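Local structure of porin (Acinetobacter baumannii AB307-0294, 5DL7) at residues Q130-I134 with S197-L201; I222-Q226 with L293-S297; L240-V246 with S268-N274; I353-Y358 with M397-M401; L368-Y374 with M386-F390. The protein probably acts as an outer-membrane porin, a calcium-binding beta-barrel channel through which small solutes, perhaps vanillate and some antibiotics, cross the outer membrane into the periplasm. One frame throughout, in Å; residues are numbered along the deposited sequence.

Interactions 1 and 2 adjoin, with centres about 9 Å apart: Leu296 of interaction 2 lays CD1 3.6 Å from Ile134 CG1 of interaction 1, so two inward-folded loops meet beside the same part of the barrel wall. Interactions 3 and 5 are antiparallel strand pairs of that wall, their centres about 21 Å apart; interaction 3 is nested in sequence within the loop closed by interaction 2. Interaction 5, likewise nested within interaction 4, lies across the chain's centre from interaction 1, about 30 Å between centres. Interaction 4 joins two loops that follow strands 341-353 and 384-395. In interaction 2 the side chain of Tyr223 lies about 10 Å from a bound calcium ion.

Interaction 1: residues Q130-I134 with S197-L201; sequences QLPTI and SFYTL
In Thr200, a chi1 of -168° swings OG1 anti to the backbone N and turns it to Thr133, whose own hydroxyl, with chi1 at 48°, sits between its backbone N and carbonyl carbon. The two then meet, Thr133 OG1 donating to Thr200 OG1 at 2.8 Å. Thr200 OG1 is also hydrogen-bonded to the backbone oxygen of His216, so a buried hydroxyl with two partners joins the turn to strands 198-206 and 210-219. Threonine suits position 200, where the methyl packs while the hydroxyl bonds; Thr133 contributes its hydroxyl. Thr200 CG2 lies 3.7 Å from Ile134 CG2 and 3.9 Å from Leu131 CD1. Ile134 and the ring of Phe198 run antiparallel alongside each other, with Ile134 CG2 3.8 Å from Phe198 CE1, and the ring tip also reaches the backbone, Phe198 CZ standing 3.3 Å from Thr133 O. The turn keeps its own shape through two backbone bonds, Leu131 N to Ile134 O and Ile134 N to Leu131 O. Strand 198-206 is flanked by strands 159-170 and 210-219, whereas Leu296, from the loop before strand 318-327, packs on Ile134 and Phe198. A type I beta turn that closes a small hairpin and leans against the inner wall, in the loop after the fifth barrel strand, is consistent with the inward-folded loop L3 that narrows the channel in OprD-family porins.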
# COMPACT_ATOMS: atom_id res chain seq x y z
N GLN A 130 3.54 -7.45 -5.11
CA GLN A 130 3.06 -6.18 -5.58
C GLN A 130 1.83 -6.36 -6.51
O GLN A 130 1.76 -5.74 -7.57
CB GLN A 130 4.17 -5.52 -6.40
CG GLN A 130 5.49 -5.44 -5.63
CD GLN A 130 5.37 -4.27 -4.79
OE1 GLN A 130 4.92 -4.27 -3.73
NE2 GLN A 130 5.78 -3.20 -5.36
N LEU A 131 0.90 -7.20 -6.15
CA LEU A 131 -0.33 -7.50 -6.95
C LEU A 131 -1.52 -6.98 -6.31
O LEU A 131 -1.62 -6.75 -5.05
CB LEU A 131 -0.50 -9.01 -7.07
CG LEU A 131 0.61 -9.72 -7.80
CD1 LEU A 131 0.34 -11.19 -7.93
CD2 LEU A 131 1.10 -9.13 -9.12
N PRO A 132 -2.58 -6.73 -7.09
CA PRO A 132 -3.81 -6.26 -6.43
C PRO A 132 -4.48 -7.18 -5.45
O PRO A 132 -5.18 -6.77 -4.56
CB PRO A 132 -4.79 -6.01 -7.64
CG PRO A 132 -3.89 -6.04 -8.81
CD PRO A 132 -2.60 -6.76 -8.55
N THR A 133 -4.19 -8.51 -5.57
CA THR A 133 -4.67 -9.50 -4.62
C THR A 133 -3.73 -9.66 -3.37
O THR A 133 -4.14 -10.31 -2.47
CB THR A 133 -4.76 -10.84 -5.33
OG1 THR A 133 -3.60 -11.09 -6.05
CG2 THR A 133 -6.03 -10.73 -6.30
N ILE A 134 -2.52 -9.10 -3.45
CA ILE A 134 -1.49 -9.26 -2.38
C ILE A 134 -0.45 -8.20 -2.67
O ILE A 134 0.44 -8.36 -3.46
CB ILE A 134 -0.97 -10.71 -2.25
CG1 ILE A 134 0.09 -10.82 -1.07
CG2 ILE A 134 -0.47 -11.30 -3.55
CD1 ILE A 134 0.50 -12.16 -0.69
N SER A 197 -2.74 -20.67 4.47
CA SER A 197 -2.16 -20.41 3.17
C SER A 197 -2.98 -19.48 2.31
O SER A 197 -4.16 -19.29 2.51
CB SER A 197 -1.81 -21.74 2.52
OG SER A 197 -2.99 -22.25 1.97
N PHE A 198 -2.28 -18.89 1.32
CA PHE A 198 -2.85 -17.94 0.40
C PHE A 198 -2.15 -18.26 -0.95
O PHE A 198 -0.92 -18.44 -1.01
CB PHE A 198 -2.58 -16.53 0.81
CG PHE A 198 -3.00 -15.48 -0.19
CD1 PHE A 198 -2.06 -15.08 -1.12
CD2 PHE A 198 -4.29 -14.94 -0.30
CE1 PHE A 198 -2.44 -14.22 -2.16
CE2 PHE A 198 -4.60 -13.93 -1.25
CZ PHE A 198 -3.66 -13.58 -2.19
N TYR A 199 -2.94 -18.27 -2.00
CA TYR A 199 -2.33 -18.34 -3.32
C TYR A 199 -3.03 -17.37 -4.29
O TYR A 199 -4.21 -16.98 -4.11
CB TYR A 199 -2.34 -19.69 -3.87
CG TYR A 199 -3.53 -20.17 -4.48
CD1 TYR A 199 -3.79 -20.00 -5.84
CD2 TYR A 199 -4.46 -20.93 -3.80
CE1 TYR A 199 -5.03 -20.29 -6.41
CE2 TYR A 199 -5.69 -21.28 -4.43
CZ TYR A 199 -5.97 -20.98 -5.71
OH TYR A 199 -7.25 -21.29 -6.27
N THR A 200 -2.21 -16.90 -5.26
CA THR A 200 -2.77 -16.03 -6.32
C THR A 200 -2.00 -16.34 -7.63
O THR A 200 -0.83 -16.71 -7.58
CB THR A 200 -2.76 -14.52 -5.95
OG1 THR A 200 -3.56 -13.76 -6.88
CG2 THR A 200 -1.39 -14.03 -5.84
N LEU A 201 -2.73 -16.23 -8.73
CA LEU A 201 -2.08 -16.31 -10.03
C LEU A 201 -2.82 -15.44 -11.07
O LEU A 201 -3.98 -15.12 -10.96
CB LEU A 201 -1.96 -17.72 -10.47
CG LEU A 201 -3.11 -18.39 -11.00
CD1 LEU A 201 -2.69 -19.82 -11.46
CD2 LEU A 201 -4.20 -18.51 -9.93

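Interaction 2: residues I222-Q226 with L293-S297; sequences IYQQQ and LPFLS
The long loop between strands 278-288 and 318-327 folds back to strand 223-235, where its Pro294 lies over one face of the Tyr223 ring in a CH-pi contact. Pro294 CG is 4.2 Å from the ring centroid and only 16° off the ring normal, though displaced toward the rim, while Pro294 CB lies 3.8 Å from Tyr223 CD2. A proline suits this place, since its compact, rigid ring of CH groups can cover an aromatic face. Farther along the ring, Tyr223 OH reaches the loop backbone, 3.6 Å from Phe295 CA, and comes 3.9 Å from Leu296 CG. A classic beta bulge marks the start of strand 223-235, Ile222 and Tyr223 both facing Leu219 of the neighbouring strand. In OprD-family barrels the loop after the thirteenth strand, L7, is one of those that narrow the channel, and segment 293-297 fits that role. Two residues along, Gln225 is extended as far as CD, its CG anti to the backbone N (chi1 -180°), which carries the amide to the loop. Gln225 NE2 donates to Pro294 O at 2.9 Å, the acceptor lying close to the amide plane but the donor tilted from the plane of the carbonyl. The same nitrogen is hydrogen-bonded to Ser251 OG, and Leu293 CD1 packs 3.9 Å from Gln225 NE2. The side chain of Glu253, a calcium ligand, is about 6 Å from that of Tyr223.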
# COMPACT_ATOMS: atom_id res chain seq x y z
N ILE A 222 -11.27 -18.59 4.01
CA ILE A 222 -11.66 -17.24 4.25
C ILE A 222 -12.37 -16.62 3.06
O ILE A 222 -13.54 -16.39 3.10
CB ILE A 222 -10.56 -16.33 4.82
CG1 ILE A 222 -9.98 -16.99 6.13
CG2 ILE A 222 -11.13 -14.97 5.11
CD1 ILE A 222 -8.87 -16.16 6.73
N TYR A 223 -11.65 -16.43 1.97
CA TYR A 223 -12.29 -15.82 0.77
C TYR A 223 -11.58 -16.29 -0.50
O TYR A 223 -10.38 -16.62 -0.46
CB TYR A 223 -12.43 -14.35 0.81
CG TYR A 223 -11.18 -13.55 0.76
CD1 TYR A 223 -10.50 -13.40 -0.48
CD2 TYR A 223 -10.58 -12.94 1.81
CE1 TYR A 223 -9.35 -12.64 -0.54
CE2 TYR A 223 -9.44 -12.16 1.75
CZ TYR A 223 -8.74 -12.02 0.63
OH TYR A 223 -7.58 -11.31 0.48
N GLN A 224 -12.32 -16.16 -1.61
CA GLN A 224 -11.74 -16.18 -2.99
C GLN A 224 -11.98 -14.82 -3.57
O GLN A 224 -13.03 -14.21 -3.33
CB GLN A 224 -12.36 -17.28 -3.89
CG GLN A 224 -11.88 -18.60 -3.44
CD GLN A 224 -12.49 -19.74 -4.25
OE1 GLN A 224 -12.62 -20.96 -3.74
NE2 GLN A 224 -12.91 -19.39 -5.43
N GLN A 225 -11.06 -14.34 -4.39
CA GLN A 225 -11.12 -13.01 -4.94
C GLN A 225 -10.58 -12.99 -6.41
O GLN A 225 -9.55 -13.60 -6.60
CB GLN A 225 -10.45 -12.02 -4.05
CG GLN A 225 -10.44 -10.59 -4.51
CD GLN A 225 -9.76 -9.73 -3.45
OE1 GLN A 225 -8.55 -9.56 -3.43
NE2 GLN A 225 -10.61 -9.19 -2.54
N GLN A 226 -11.36 -12.38 -7.29
CA GLN A 226 -10.78 -12.08 -8.61
C GLN A 226 -10.62 -10.61 -8.86
O GLN A 226 -11.35 -9.74 -8.23
CB GLN A 226 -11.73 -12.59 -9.65
CG GLN A 226 -11.89 -14.09 -9.73
CD GLN A 226 -12.84 -14.64 -8.64
OE1 GLN A 226 -13.89 -14.07 -8.37
NE2 GLN A 226 -12.38 -15.65 -7.99
N LEU A 293 -15.41 -4.88 1.11
CA LEU A 293 -14.29 -5.49 0.41
C LEU A 293 -13.25 -6.16 1.38
O LEU A 293 -12.75 -5.48 2.24
CB LEU A 293 -13.47 -4.46 -0.37
CG LEU A 293 -12.28 -4.90 -1.20
CD1 LEU A 293 -12.67 -5.83 -2.32
CD2 LEU A 293 -11.44 -3.72 -1.62
N PRO A 294 -13.02 -7.43 1.23
CA PRO A 294 -11.89 -8.06 1.99
C PRO A 294 -10.57 -7.92 1.30
O PRO A 294 -10.47 -7.85 0.08
CB PRO A 294 -12.23 -9.57 2.07
CG PRO A 294 -12.94 -9.77 0.70
CD PRO A 294 -13.66 -8.47 0.38
N PHE A 295 -9.49 -7.95 2.14
CA PHE A 295 -8.11 -7.97 1.65
C PHE A 295 -7.19 -8.44 2.77
O PHE A 295 -7.69 -8.51 3.90
CB PHE A 295 -7.69 -6.60 1.01
CG PHE A 295 -8.07 -5.37 1.84
CD1 PHE A 295 -7.16 -4.90 2.81
CD2 PHE A 295 -9.28 -4.68 1.60
CE1 PHE A 295 -7.48 -3.82 3.55
CE2 PHE A 295 -9.66 -3.63 2.37
CZ PHE A 295 -8.76 -3.21 3.39
N LEU A 296 -5.97 -8.67 2.47
CA LEU A 296 -5.05 -9.26 3.47
C LEU A 296 -4.81 -8.32 4.62
O LEU A 296 -4.81 -7.09 4.48
CB LEU A 296 -3.77 -9.75 2.78
CG LEU A 296 -4.01 -10.95 1.91
CD1 LEU A 296 -2.80 -11.15 0.97
CD2 LEU A 296 -4.13 -12.25 2.68
N SER A 297 -4.50 -8.90 5.75
CA SER A 297 -4.13 -8.14 6.97
C SER A 297 -2.90 -7.29 6.73
O SER A 297 -1.94 -7.67 5.98
CB SER A 297 -3.90 -9.13 8.16
OG SER A 297 -2.80 -10.01 7.86

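Interaction 3: residues L240-V246 with S268-N274; sequences LNFLSDV and SGLFGLN
The carbonyl oxygen of Asn241 takes two contacts from the opposing strand: a nearly straight hydrogen bond from Asn274 N at 2.9 Å, and a CA-H...O contact from Leu273 CA at 3.4 Å. Asn241 N returns the bond to Asn274 O, and the pattern recurs at Leu243 with Gly272 and Asp245 with Leu270, the regular alternation of an antiparallel hairpin. The asparagine side chains project together from the same face, their amide planes 20° apart. Asn241 ND2 donates to Asn274 OD1 at 3.2 Å, and Asn274 ND2 is bonded to Thr279 OG1, so the Asn274 amide, acceptor and donor at once, links its own strand to both neighbours. The other face, carrying Phe242, Ser244, Val246, Phe271 and Leu273, is mainly apolar, as befits the lipid-facing side of an outer-membrane barrel. There Phe271 points its CG anti to the carbonyl carbon (chi1 -53°), which brings its ring along the neighbouring strand: CZ is 3.6 Å from Val246 CG2 and CD1 is 3.9 Å from Ser244 CB. Phe242 runs alongside, its CZ 4.0 Å from Phe271 CD1. Gly269, opposite Val246, has no side chain and leaves room for the Phe271 ring. Strands 223-235 and 278-288 continue the wall beyond the hairpin. On the asparagine side, Asp245 forms a salt bridge with Arg247 and touches, as Leu270 does, Val304 of an inward-folded loop.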
# COMPACT_ATOMS: atom_id res chain seq x y z
N LEU A 240 -1.56 16.86 -24.57
CA LEU A 240 -2.51 16.47 -23.58
C LEU A 240 -2.56 14.96 -23.51
O LEU A 240 -2.62 14.31 -24.54
CB LEU A 240 -3.84 17.05 -24.06
CG LEU A 240 -5.07 16.80 -23.22
CD1 LEU A 240 -4.79 17.52 -21.89
CD2 LEU A 240 -6.38 17.29 -23.83
N ASN A 241 -2.43 14.41 -22.28
CA ASN A 241 -2.47 12.98 -22.06
C ASN A 241 -3.69 12.67 -21.20
O ASN A 241 -4.13 13.49 -20.32
CB ASN A 241 -1.21 12.49 -21.36
CG ASN A 241 0.05 12.81 -22.12
OD1 ASN A 241 0.10 12.49 -23.26
ND2 ASN A 241 0.87 13.71 -21.60
N PHE A 242 -4.33 11.54 -21.51
CA PHE A 242 -5.52 11.04 -20.76
C PHE A 242 -5.10 9.85 -19.95
O PHE A 242 -4.55 8.89 -20.46
CB PHE A 242 -6.57 10.63 -21.72
CG PHE A 242 -7.67 9.79 -21.07
CD1 PHE A 242 -8.43 10.33 -20.08
CD2 PHE A 242 -7.89 8.50 -21.46
CE1 PHE A 242 -9.42 9.55 -19.37
CE2 PHE A 242 -8.88 7.72 -20.82
CZ PHE A 242 -9.63 8.26 -19.76
N LEU A 243 -5.15 9.97 -18.64
CA LEU A 243 -4.66 8.97 -17.72
C LEU A 243 -5.88 8.18 -17.17
O LEU A 243 -6.96 8.76 -16.84
CB LEU A 243 -3.89 9.58 -16.57
CG LEU A 243 -2.77 10.61 -16.77
CD1 LEU A 243 -1.84 10.70 -15.61
CD2 LEU A 243 -2.05 10.45 -17.99
N SER A 244 -5.69 6.90 -16.91
CA SER A 244 -6.80 6.03 -16.37
C SER A 244 -6.21 4.97 -15.50
O SER A 244 -5.11 4.45 -15.73
CB SER A 244 -7.72 5.42 -17.55
OG SER A 244 -6.81 4.70 -18.35
N ASP A 245 -6.96 4.60 -14.46
CA ASP A 245 -6.64 3.45 -13.65
C ASP A 245 -7.95 2.94 -13.13
O ASP A 245 -8.62 3.67 -12.35
CB ASP A 245 -5.81 3.89 -12.48
CG ASP A 245 -5.25 2.68 -11.58
OD1 ASP A 245 -5.71 1.58 -11.63
OD2 ASP A 245 -4.09 2.87 -11.10
N VAL A 246 -8.30 1.72 -13.51
CA VAL A 246 -9.60 1.17 -13.18
C VAL A 246 -9.38 -0.20 -12.57
O VAL A 246 -8.58 -0.99 -13.07
CB VAL A 246 -10.55 1.06 -14.42
CG1 VAL A 246 -11.80 0.27 -14.18
CG2 VAL A 246 -10.90 2.43 -14.99
N SER A 268 -13.50 0.76 -8.91
CA SER A 268 -12.88 2.06 -8.67
C SER A 268 -12.17 2.54 -9.90
O SER A 268 -11.66 1.73 -10.70
CB SER A 268 -12.00 2.02 -7.46
OG SER A 268 -10.92 1.10 -7.48
N GLY A 269 -12.19 3.86 -10.08
CA GLY A 269 -11.50 4.42 -11.29
C GLY A 269 -11.02 5.81 -10.94
O GLY A 269 -11.68 6.59 -10.23
N LEU A 270 -9.90 6.15 -11.46
CA LEU A 270 -9.35 7.50 -11.44
C LEU A 270 -9.01 7.89 -12.87
O LEU A 270 -8.26 7.12 -13.57
CB LEU A 270 -8.09 7.57 -10.58
CG LEU A 270 -7.52 9.00 -10.36
CD1 LEU A 270 -8.35 9.87 -9.42
CD2 LEU A 270 -6.12 8.81 -9.75
N PHE A 271 -9.53 9.01 -13.31
CA PHE A 271 -9.37 9.47 -14.69
C PHE A 271 -8.82 10.87 -14.69
O PHE A 271 -9.34 11.76 -14.01
CB PHE A 271 -10.67 9.44 -15.43
CG PHE A 271 -11.36 8.11 -15.36
CD1 PHE A 271 -10.99 7.10 -16.21
CD2 PHE A 271 -12.29 7.85 -14.37
CE1 PHE A 271 -11.60 5.85 -16.14
CE2 PHE A 271 -12.92 6.57 -14.30
CZ PHE A 271 -12.58 5.60 -15.22
N GLY A 272 -7.75 11.14 -15.44
CA GLY A 272 -7.08 12.39 -15.39
C GLY A 272 -6.68 12.97 -16.73
O GLY A 272 -6.62 12.25 -17.73
N LEU A 273 -6.62 14.29 -16.79
CA LEU A 273 -5.99 15.00 -17.91
C LEU A 273 -4.69 15.60 -17.41
O LEU A 273 -4.71 16.43 -16.45
CB LEU A 273 -6.95 16.08 -18.38
CG LEU A 273 -8.26 15.46 -19.03
CD1 LEU A 273 -9.17 16.56 -19.56
CD2 LEU A 273 -7.79 14.75 -20.33
N ASN A 274 -3.61 15.39 -18.16
CA ASN A 274 -2.26 15.92 -17.98
C ASN A 274 -1.88 16.85 -19.06
O ASN A 274 -1.95 16.47 -20.25
CB ASN A 274 -1.32 14.75 -17.86
CG ASN A 274 0.14 15.17 -17.76
OD1 ASN A 274 0.78 15.28 -18.79
ND2 ASN A 274 0.65 15.52 -16.59

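Interaction 4: residues I353-Y358 with M397-M401; sequences IDLLQY and MPTNM
Two loops at the extracellular end of the barrel, to judge from the usual porin topology, meet where Leu355 enters a small apolar cluster with Met397, Pro398 and Met401. One branch does the touching: Leu355 CD1 is 4.0 Å from Met401 CE, the two side chains reaching toward each other tip to tip. Leu355 CD1 also lies 4.1 Å from Met397 SD and 4.0 Å from Pro398 CD. Methionine suits this role because its flexible thioether adapts to a neighbour's shape. In Met401 a bend at chi2 (-61°) folds the chain so that CE touches both Leu355 and Tyr358, 3.7 Å from Tyr358 OH. The side chains of Met397 and Ile353 cross nearly perpendicularly, Met397 CE 3.9 Å from Ile353 CD1. At the rim of the cluster the Tyr358 ring and Pro398 overlap head to tail, with Tyr358 OH 3.3 Å from Pro398 CG. The tyrosine hydroxyl keeps a polar partner, a water 3.0 Å from OH, to which Asn400 ND2 donates a weak hydrogen bond. Both loops are shaped locally, by an Asx turn from Asp354 OD1 to Leu356 N and by a type I turn from Pro398 to Met401. Strand 363-375 lies next to both: its Phe363 meets the Tyr358 ring edge-to-face and touches Leu355 and Pro398, while Glu365 touches Ile353 and Met397. Lys315, in the loop before strand 318-327, pairs with Asp354.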
# COMPACT_ATOMS: atom_id res chain seq x y z
N ILE A 353 -22.56 4.57 3.47
CA ILE A 353 -21.81 3.52 4.26
C ILE A 353 -22.79 2.77 5.15
O ILE A 353 -23.50 3.37 5.99
CB ILE A 353 -20.73 4.10 5.01
CG1 ILE A 353 -19.67 4.77 4.12
CG2 ILE A 353 -20.10 3.09 6.01
CD1 ILE A 353 -18.78 5.65 4.94
N ASP A 354 -22.78 1.43 4.91
CA ASP A 354 -23.62 0.53 5.70
C ASP A 354 -22.72 -0.29 6.62
O ASP A 354 -21.97 -1.13 6.17
CB ASP A 354 -24.45 -0.38 4.77
CG ASP A 354 -25.46 -1.27 5.49
OD1 ASP A 354 -25.39 -1.44 6.71
OD2 ASP A 354 -26.20 -1.96 4.71
N LEU A 355 -22.87 -0.08 7.92
CA LEU A 355 -22.10 -0.73 8.97
C LEU A 355 -22.88 -1.92 9.59
O LEU A 355 -22.56 -2.35 10.73
CB LEU A 355 -21.55 0.22 10.00
CG LEU A 355 -20.62 1.26 9.37
CD1 LEU A 355 -20.23 2.21 10.46
CD2 LEU A 355 -19.42 0.66 8.72
N LEU A 356 -23.94 -2.29 8.90
CA LEU A 356 -24.65 -3.63 9.08
C LEU A 356 -25.54 -3.69 10.30
O LEU A 356 -26.60 -4.35 10.26
CB LEU A 356 -23.71 -4.87 9.13
CG LEU A 356 -22.71 -5.04 7.98
CD1 LEU A 356 -21.78 -6.25 8.30
CD2 LEU A 356 -23.47 -4.94 6.67
N GLN A 357 -25.12 -3.19 11.46
CA GLN A 357 -25.75 -3.30 12.74
C GLN A 357 -26.65 -2.10 13.12
O GLN A 357 -27.07 -2.01 14.28
CB GLN A 357 -24.58 -3.61 13.84
CG GLN A 357 -25.05 -4.43 14.95
CD GLN A 357 -23.97 -5.13 15.78
OE1 GLN A 357 -23.18 -5.85 15.05
NE2 GLN A 357 -23.79 -4.98 17.17
N TYR A 358 -26.98 -1.25 12.11
CA TYR A 358 -27.59 0.06 12.32
C TYR A 358 -28.89 0.20 11.56
O TYR A 358 -29.40 1.37 11.40
CB TYR A 358 -26.61 1.24 12.05
CG TYR A 358 -25.47 1.22 13.01
CD1 TYR A 358 -24.37 0.40 12.68
CD2 TYR A 358 -25.47 1.87 14.22
CE1 TYR A 358 -23.34 0.31 13.59
CE2 TYR A 358 -24.41 1.87 15.09
CZ TYR A 358 -23.34 1.01 14.80
OH TYR A 358 -22.34 0.93 15.75
N MET A 397 -19.14 8.11 12.01
CA MET A 397 -19.23 6.70 12.40
C MET A 397 -19.13 6.56 13.91
O MET A 397 -18.54 7.40 14.60
CB MET A 397 -18.12 5.81 11.71
CG MET A 397 -18.33 5.82 10.28
SD MET A 397 -17.05 4.56 9.58
CE MET A 397 -16.61 5.40 8.17
N PRO A 398 -19.59 5.47 14.48
CA PRO A 398 -19.53 5.25 15.86
C PRO A 398 -18.11 5.01 16.40
O PRO A 398 -17.16 4.73 15.67
CB PRO A 398 -20.38 4.01 16.10
CG PRO A 398 -21.12 3.86 14.80
CD PRO A 398 -20.36 4.50 13.77
N THR A 399 -17.99 5.26 17.66
CA THR A 399 -16.66 5.23 18.28
C THR A 399 -15.96 3.88 18.38
O THR A 399 -14.76 3.81 18.66
CB THR A 399 -16.68 5.94 19.72
OG1 THR A 399 -17.49 5.16 20.52
CG2 THR A 399 -17.19 7.30 19.53
N ASN A 400 -16.66 2.75 18.13
CA ASN A 400 -16.08 1.44 18.19
C ASN A 400 -15.53 1.06 16.80
O ASN A 400 -15.11 -0.13 16.62
CB ASN A 400 -17.06 0.46 18.69
CG ASN A 400 -18.31 0.29 17.76
OD1 ASN A 400 -18.78 1.26 17.22
ND2 ASN A 400 -18.86 -0.91 17.67
N MET A 401 -15.54 1.93 15.84
CA MET A 401 -15.08 1.62 14.46
C MET A 401 -13.56 1.81 14.37
O MET A 401 -12.91 2.24 15.34
CB MET A 401 -15.78 2.47 13.46
CG MET A 401 -17.31 2.12 13.42
SD MET A 401 -17.63 0.44 12.96
CE MET A 401 -19.26 0.24 13.77
O HOH W 1 -21.52 -1.94 15.86

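Interaction 5: residues L368-Y374 with M386-F390; sequences LEFDLGY and MRARF
Arg387 grips Asp371 side-on in a bidentate salt bridge, NE donating to OD1 at 2.8 Å and NH2 to OD2 at 2.7 Å. Both bonds are nearly straight, use syn lone pairs and lie in the guanidinium plane, which holds carboxylate and guanidinium close to coplanar. The fully extended chain of Arg387, with CG anti to the backbone N (chi1 -171°), runs beside Gly373, which offers no side chain opposite it, and so reaches the acid. Arg389 lies alongside Asp371, its CG 3.5 Å from OD1, and its guanidinium has Arg387 NH1 3.8 Å above its centre. Arg389 NH2 is hydrogen-bonded to Asn412 OD1. Both arginines probably face the channel, consistent with rows of basic residues lining OprD-family porins. Between the strands, backbone pairs Phe370-Phe390, Leu372-Ala388 and Tyr374-Met386 exchange hydrogen bonds in antiparallel register. These residues form the other, apolar face, suited to lipid: Met386 CE comes to the edge of the Tyr374 ring, 4.1 Å from CD2, and the small Ala388 sits opposite Leu372. A bound detergent touches Leu368. Strand 341-353 flanks the hairpin on one side, where Arg346 forms a salt bridge with Glu369, and strand 406-418 on the other, where Leu411 and Arg410 meet Ala388 and Arg389.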
# COMPACT_ATOMS: atom_id res chain seq x y z
N LEU A 368 -9.72 15.75 3.10
CA LEU A 368 -8.96 16.77 2.30
C LEU A 368 -7.49 16.52 2.59
O LEU A 368 -7.09 16.63 3.73
CB LEU A 368 -9.37 18.23 2.58
CG LEU A 368 -8.60 19.31 1.78
CD1 LEU A 368 -8.89 19.08 0.23
CD2 LEU A 368 -9.14 20.61 2.30
N GLU A 369 -6.72 16.24 1.56
CA GLU A 369 -5.30 16.00 1.70
C GLU A 369 -4.41 16.91 0.87
O GLU A 369 -4.77 17.38 -0.18
CB GLU A 369 -4.85 14.62 1.26
CG GLU A 369 -5.66 13.52 1.99
CD GLU A 369 -5.07 12.10 1.72
OE1 GLU A 369 -4.16 11.90 0.92
OE2 GLU A 369 -5.67 11.17 2.39
N PHE A 370 -3.23 17.14 1.41
CA PHE A 370 -2.09 17.88 0.81
C PHE A 370 -0.83 17.07 0.88
O PHE A 370 -0.61 16.43 1.87
CB PHE A 370 -1.83 19.21 1.49
CG PHE A 370 -2.97 20.10 1.39
CD1 PHE A 370 -3.11 20.88 0.24
CD2 PHE A 370 -3.97 20.16 2.37
CE1 PHE A 370 -4.19 21.76 0.02
CE2 PHE A 370 -5.07 21.06 2.20
CZ PHE A 370 -5.19 21.82 0.99
N ASP A 371 -0.03 17.06 -0.22
CA ASP A 371 1.18 16.24 -0.33
C ASP A 371 2.19 17.11 -1.06
O ASP A 371 1.96 17.42 -2.18
CB ASP A 371 0.80 14.99 -1.11
CG ASP A 371 1.90 13.98 -1.27
OD1 ASP A 371 3.05 14.14 -0.87
OD2 ASP A 371 1.56 12.80 -1.68
N LEU A 372 3.25 17.43 -0.41
CA LEU A 372 4.42 18.16 -0.97
C LEU A 372 5.65 17.36 -0.80
O LEU A 372 5.96 16.97 0.30
CB LEU A 372 4.57 19.48 -0.29
CG LEU A 372 5.48 20.48 -1.03
CD1 LEU A 372 5.01 20.86 -2.38
CD2 LEU A 372 5.66 21.65 -0.11
N GLY A 373 6.31 16.99 -1.94
CA GLY A 373 7.53 16.14 -1.90
C GLY A 373 8.63 16.78 -2.72
O GLY A 373 8.34 17.48 -3.76
N TYR A 374 9.88 16.70 -2.24
CA TYR A 374 11.01 17.22 -2.91
C TYR A 374 12.14 16.22 -2.90
O TYR A 374 12.50 15.72 -1.79
CB TYR A 374 11.53 18.50 -2.27
CG TYR A 374 12.71 19.11 -2.95
CD1 TYR A 374 12.66 19.51 -4.29
CD2 TYR A 374 13.89 19.30 -2.27
CE1 TYR A 374 13.76 19.99 -4.94
CE2 TYR A 374 14.98 19.81 -2.98
CZ TYR A 374 14.85 20.15 -4.29
OH TYR A 374 15.98 20.68 -4.82
N MET A 386 12.35 14.51 0.64
CA MET A 386 11.60 14.87 1.83
C MET A 386 10.11 15.02 1.43
O MET A 386 9.85 15.34 0.29
CB MET A 386 12.24 16.07 2.39
CG MET A 386 12.29 17.34 1.69
SD MET A 386 13.92 18.19 2.23
CE MET A 386 15.17 17.55 1.16
N ARG A 387 9.23 14.71 2.31
CA ARG A 387 7.83 14.78 2.00
C ARG A 387 7.09 15.17 3.20
O ARG A 387 7.41 14.73 4.34
CB ARG A 387 7.42 13.45 1.42
CG ARG A 387 6.07 13.37 0.83
CD ARG A 387 5.81 11.93 0.42
NE ARG A 387 4.58 11.81 -0.32
CZ ARG A 387 4.14 10.60 -0.76
NH1 ARG A 387 4.79 9.45 -0.38
NH2 ARG A 387 3.00 10.51 -1.43
N ALA A 388 6.01 15.91 2.94
CA ALA A 388 5.06 16.24 3.98
C ALA A 388 3.62 16.05 3.47
O ALA A 388 3.29 16.49 2.36
CB ALA A 388 5.23 17.68 4.43
N ARG A 389 2.88 15.28 4.23
CA ARG A 389 1.52 14.93 3.92
C ARG A 389 0.65 15.31 5.10
O ARG A 389 0.95 15.03 6.27
CB ARG A 389 1.38 13.47 3.62
CG ARG A 389 1.86 13.08 2.22
CD ARG A 389 1.85 11.52 2.03
NE ARG A 389 2.92 10.96 2.83
CZ ARG A 389 3.07 9.63 3.01
NH1 ARG A 389 2.18 8.80 2.41
NH2 ARG A 389 4.11 9.13 3.69
N PHE A 390 -0.52 15.85 4.75
CA PHE A 390 -1.56 16.26 5.74
C PHE A 390 -2.95 15.81 5.27
O PHE A 390 -3.29 16.01 4.12
CB PHE A 390 -1.57 17.75 5.88
CG PHE A 390 -0.29 18.36 6.21
CD1 PHE A 390 0.11 18.47 7.63
CD2 PHE A 390 0.59 18.87 5.21
CE1 PHE A 390 1.45 19.02 7.87
CE2 PHE A 390 1.87 19.44 5.51
CZ PHE A 390 2.24 19.53 6.84